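Local atomic coordinates of uncharacterized hypothetical protein (Bacteroides uniformis, PDB entry 4EIU), a protein that is of unknown function but belongs to the DUF3823 family, whose N-terminal domain is related to transthyretin-like beta-sandwich domains. Residues A[33-38]-A[50-55]. Sequence-based numbering, arbitrary orientation.
Sequences GIRVRL and NPDFYC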
ATOM      1  N   GLY A  33      -4.484  -4.085  -0.103  1.00 35.54           N
ATOM      2  CA  GLY A  33      -3.427  -3.654   0.789  1.00 36.95           C
ATOM      3  C   GLY A  33      -2.125  -4.408   0.520  1.00 39.17           C
ATOM      4  O   GLY A  33      -1.763  -4.652  -0.626  1.00 36.86           O
ATOM      5  N   ILE A  34      -1.437  -4.820   1.591  1.00 34.45           N
ATOM      6  CA  ILE A  34      -0.177  -5.569   1.443  1.00 34.78           C
ATOM      7  C   ILE A  34      -0.439  -7.028   1.773  1.00 35.69           C
ATOM      8  O   ILE A  34      -0.707  -7.386   2.947  1.00 35.53           O
ATOM      9  CB  ILE A  34       0.964  -5.029   2.321  1.00 36.24           C
ATOM     10  CG1 ILE A  34       1.266  -3.572   2.022  1.00 34.76           C
ATOM     11  CG2 ILE A  34       2.206  -5.950   2.190  1.00 33.63           C
ATOM     12  CD1 ILE A  34       2.290  -2.923   2.956  1.00 34.63           C
ATOM     13  N   ARG A  35      -0.413  -7.830   0.719  1.00 33.30           N
ATOM     14  CA  ARG A  35      -0.677  -9.270   0.749  1.00 34.08           C
ATOM     15  C   ARG A  35       0.510 -10.075   1.202  1.00 35.34           C
ATOM     16  O   ARG A  35       1.631  -9.828   0.751  1.00 38.17           O
ATOM     17  CB  ARG A  35      -1.143  -9.748  -0.620  1.00 35.51           C
ATOM     18  CG  ARG A  35      -1.804 -11.118  -0.643  1.00 36.13           C
ATOM     19  CD  ARG A  35      -2.169 -11.534  -2.048  1.00 38.32           C
ATOM     20  NE  ARG A  35      -0.942 -11.881  -2.780  1.00 36.88           N
ATOM     21  CZ  ARG A  35      -0.898 -12.274  -4.048  1.00 41.27           C
ATOM     22  NH1 ARG A  35      -2.010 -12.383  -4.780  1.00 41.59           N
ATOM     23  NH2 ARG A  35       0.287 -12.526  -4.600  1.00 39.94           N
ATOM     24  N   VAL A  36       0.248 -11.084   2.026  1.00 36.44           N
ATOM     25  CA  VAL A  36       1.279 -11.976   2.549  1.00 38.01           C
ATOM     26  C   VAL A  36       0.872 -13.407   2.188  1.00 41.10           C
ATOM     27  O   VAL A  36      -0.239 -13.874   2.507  1.00 40.24           O
ATOM     28  CB  VAL A  36       1.443 -11.843   4.091  1.00 39.49           C
ATOM     29  CG1 VAL A  36       2.627 -12.682   4.585  1.00 34.98           C
ATOM     30  CG2 VAL A  36       1.606 -10.356   4.485  1.00 35.77           C
ATOM     31  N   ARG A  37       1.806 -14.125   1.562  1.00 37.70           N
ATOM     32  CA  ARG A  37       1.601 -15.520   1.134  1.00 37.15           C
ATOM     33  C   ARG A  37       2.724 -16.394   1.648  1.00 40.87           C
ATOM     34  O   ARG A  37       3.925 -16.188   1.295  1.00 40.66           O
ATOM     35  CB  ARG A  37       1.528 -15.565  -0.414  1.00 42.11           C
ATOM     36  CG  ARG A  37       1.523 -16.952  -1.024  1.00 47.07           C
ATOM     37  CD  ARG A  37       1.310 -16.903  -2.530  1.00 43.97           C
ATOM     38  NE  ARG A  37      -0.021 -16.391  -2.845  1.00 41.87           N
ATOM     39  CZ  ARG A  37      -0.428 -16.119  -4.072  1.00 52.97           C
ATOM     40  NH1 ARG A  37       0.380 -16.363  -5.099  1.00 51.97           N
ATOM     41  NH2 ARG A  37      -1.653 -15.641  -4.285  1.00 48.05           N
ATOM     42  N   LEU A  38       2.330 -17.373   2.445  1.00 41.97           N
ATOM     43  CA  LEU A  38       3.211 -18.337   3.063  1.00 43.03           C
ATOM     44  C   LEU A  38       3.032 -19.682   2.382  1.00 47.77           C
ATOM     45  O   LEU A  38       1.961 -20.282   2.452  1.00 44.35           O
ATOM     46  CB  LEU A  38       2.885 -18.473   4.575  1.00 41.44           C
ATOM     47  CG  LEU A  38       2.760 -17.177   5.433  1.00 49.03           C
ATOM     48  CD1 LEU A  38       2.343 -17.434   6.899  1.00 47.20           C
ATOM     49  CD2 LEU A  38       4.018 -16.345   5.398  1.00 45.46           C
ATOM     50  N   ASN A  50      -2.011 -21.660   4.649  1.00 48.97           N
ATOM     51  CA  ASN A  50      -2.616 -20.418   5.125  1.00 48.26           C
ATOM     52  C   ASN A  50      -3.072 -19.562   3.949  1.00 47.02           C
ATOM     53  O   ASN A  50      -2.255 -19.213   3.084  1.00 48.12           O
ATOM     54  CB  ASN A  50      -1.596 -19.617   5.932  1.00 47.20           C
ATOM     55  CG  ASN A  50      -1.032 -20.401   7.090  1.00 54.02           C
ATOM     56  OD1 ASN A  50       0.054 -20.965   6.993  1.00 50.13           O
ATOM     57  ND2 ASN A  50      -1.776 -20.466   8.188  1.00 47.50           N
ATOM     58  N   PRO A  51      -4.376 -19.250   3.878  1.00 48.40           N
ATOM     59  CA  PRO A  51      -4.821 -18.294   2.867  1.00 43.99           C
ATOM     60  C   PRO A  51      -3.985 -17.010   2.866  1.00 45.17           C
ATOM     61  O   PRO A  51      -3.390 -16.631   3.892  1.00 43.31           O
ATOM     62  CB  PRO A  51      -6.293 -18.011   3.225  1.00 47.59           C
ATOM     63  CG  PRO A  51      -6.673 -18.989   4.277  1.00 57.66           C
ATOM     64  CD  PRO A  51      -5.440 -19.641   4.822  1.00 52.01           C
ATOM     65  N   ASP A  52      -3.872 -16.385   1.692  1.00 39.09           N
ATOM     66  CA  ASP A  52      -3.269 -15.108   1.613  1.00 39.31           C
ATOM     67  C   ASP A  52      -3.905 -14.211   2.671  1.00 41.17           C
ATOM     68  O   ASP A  52      -5.122 -14.227   2.842  1.00 39.58           O
ATOM     69  CB  ASP A  52      -3.517 -14.452   0.264  1.00 38.43           C
ATOM     70  CG  ASP A  52      -2.847 -15.184  -0.893  1.00 44.56           C
ATOM     71  OD1 ASP A  52      -2.010 -16.075  -0.637  1.00 46.31           O
ATOM     72  OD2 ASP A  52      -3.190 -14.852  -2.056  1.00 43.17           O
ATOM     73  N   PHE A  53      -3.091 -13.426   3.353  1.00 38.80           N
ATOM     74  CA  PHE A  53      -3.612 -12.532   4.401  1.00 40.15           C
ATOM     75  C   PHE A  53      -2.968 -11.195   4.260  1.00 40.57           C
ATOM     76  O   PHE A  53      -2.069 -11.042   3.419  1.00 37.58           O
ATOM     77  CB  PHE A  53      -3.510 -13.136   5.810  1.00 39.83           C
ATOM     78  CG  PHE A  53      -2.114 -13.392   6.286  1.00 40.21           C
ATOM     79  CD1 PHE A  53      -1.509 -14.623   6.055  1.00 38.89           C
ATOM     80  CD2 PHE A  53      -1.423 -12.446   7.016  1.00 38.60           C
ATOM     81  CE1 PHE A  53      -0.219 -14.877   6.503  1.00 41.75           C
ATOM     82  CE2 PHE A  53      -0.116 -12.686   7.416  1.00 44.83           C
ATOM     83  CZ  PHE A  53       0.486 -13.911   7.174  1.00 41.44           C
ATOM     84  N   TYR A  54      -3.463 -10.212   5.013  1.00 36.25           N
ATOM     85  CA  TYR A  54      -3.108  -8.807   4.789  1.00 34.44           C
ATOM     86  C   TYR A  54      -2.530  -8.128   6.040  1.00 37.30           C
ATOM     87  O   TYR A  54      -2.928  -8.428   7.194  1.00 38.98           O
ATOM     88  CB  TYR A  54      -4.312  -8.063   4.200  1.00 38.97           C
ATOM     89  CG  TYR A  54      -4.638  -8.598   2.854  1.00 35.72           C
ATOM     90  CD1 TYR A  54      -5.481  -9.696   2.705  1.00 39.02           C
ATOM     91  CD2 TYR A  54      -4.066  -8.052   1.708  1.00 38.23           C
ATOM     92  CE1 TYR A  54      -5.720 -10.237   1.461  1.00 37.50           C
ATOM     93  CE2 TYR A  54      -4.313  -8.601   0.459  1.00 39.86           C
ATOM     94  CZ  TYR A  54      -5.148  -9.693   0.348  1.00 41.99           C
ATOM     95  OH  TYR A  54      -5.359 -10.238  -0.888  1.00 43.17           O
ATOM     96  N   CYS A  55      -1.534  -7.274   5.802  1.00 38.31           N
ATOM     97  CA  CYS A  55      -0.992  -6.372   6.811  1.00 35.68           C
ATOM     98  C   CYS A  55      -2.083  -5.467   7.420  1.00 37.41           C
ATOM     99  O   CYS A  55      -3.047  -5.082   6.767  1.00 38.48           O
ATOM    100  CB  CYS A  55       0.076  -5.461   6.262  1.00 36.34           C
ATOM    101  SG  CYS A  55       1.571  -6.326   5.734  1.00 40.37           S
TER
HETATM  102  O   HOH W   1      -2.913  -4.747   4.050  1.00 35.40           O
HETATM  103  O   HOH W   2      -0.458 -16.967   3.455  1.00 41.43           O
HETATM  104  O   HOH W   3       1.072 -21.721   4.469  1.00 44.19           O
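At Asn50 the two antiparallel segments are joined through water: one molecule takes a hydrogen bond from Leu38 N and gives one to Asn50 O, while another links Leu38 O to Asn50 N and OD1. Direct pairing follows. Asp52 pairs side-on with Arg37 in a bidentate salt bridge (NE to OD1 3.0 Å, NH2 to OD2 2.8 Å); its OD2 also lies 3.8 Å from Arg35 NE, a long, charge-only salt bridge because the oxygen sits well out of the guanidinium plane; Arg35 NH2 has its own salt-bridge partner in Asp76. Phe53 and Val36 form the hydrogen-bonded pair, Val36 N to Phe53 O 2.7 Å and Phe53 N to Val36 O 3.0 Å, and the Phe53 ring lies over Val36 CB in a CH-pi contact, its edge meeting Leu38. On the other face Tyr54 packs against Arg35 CB. Cys55 N reaches Ile34 O (3.0 Å), and SG touches Ile34 CG2 (3.6 Å). Within the chain, strand 53-54 is an outermost strand of a five-stranded antiparallel sheet, with strand 35-40 between it and strand 69-76, and Phe61 of strand 60-63 touching Val36 and Cys55.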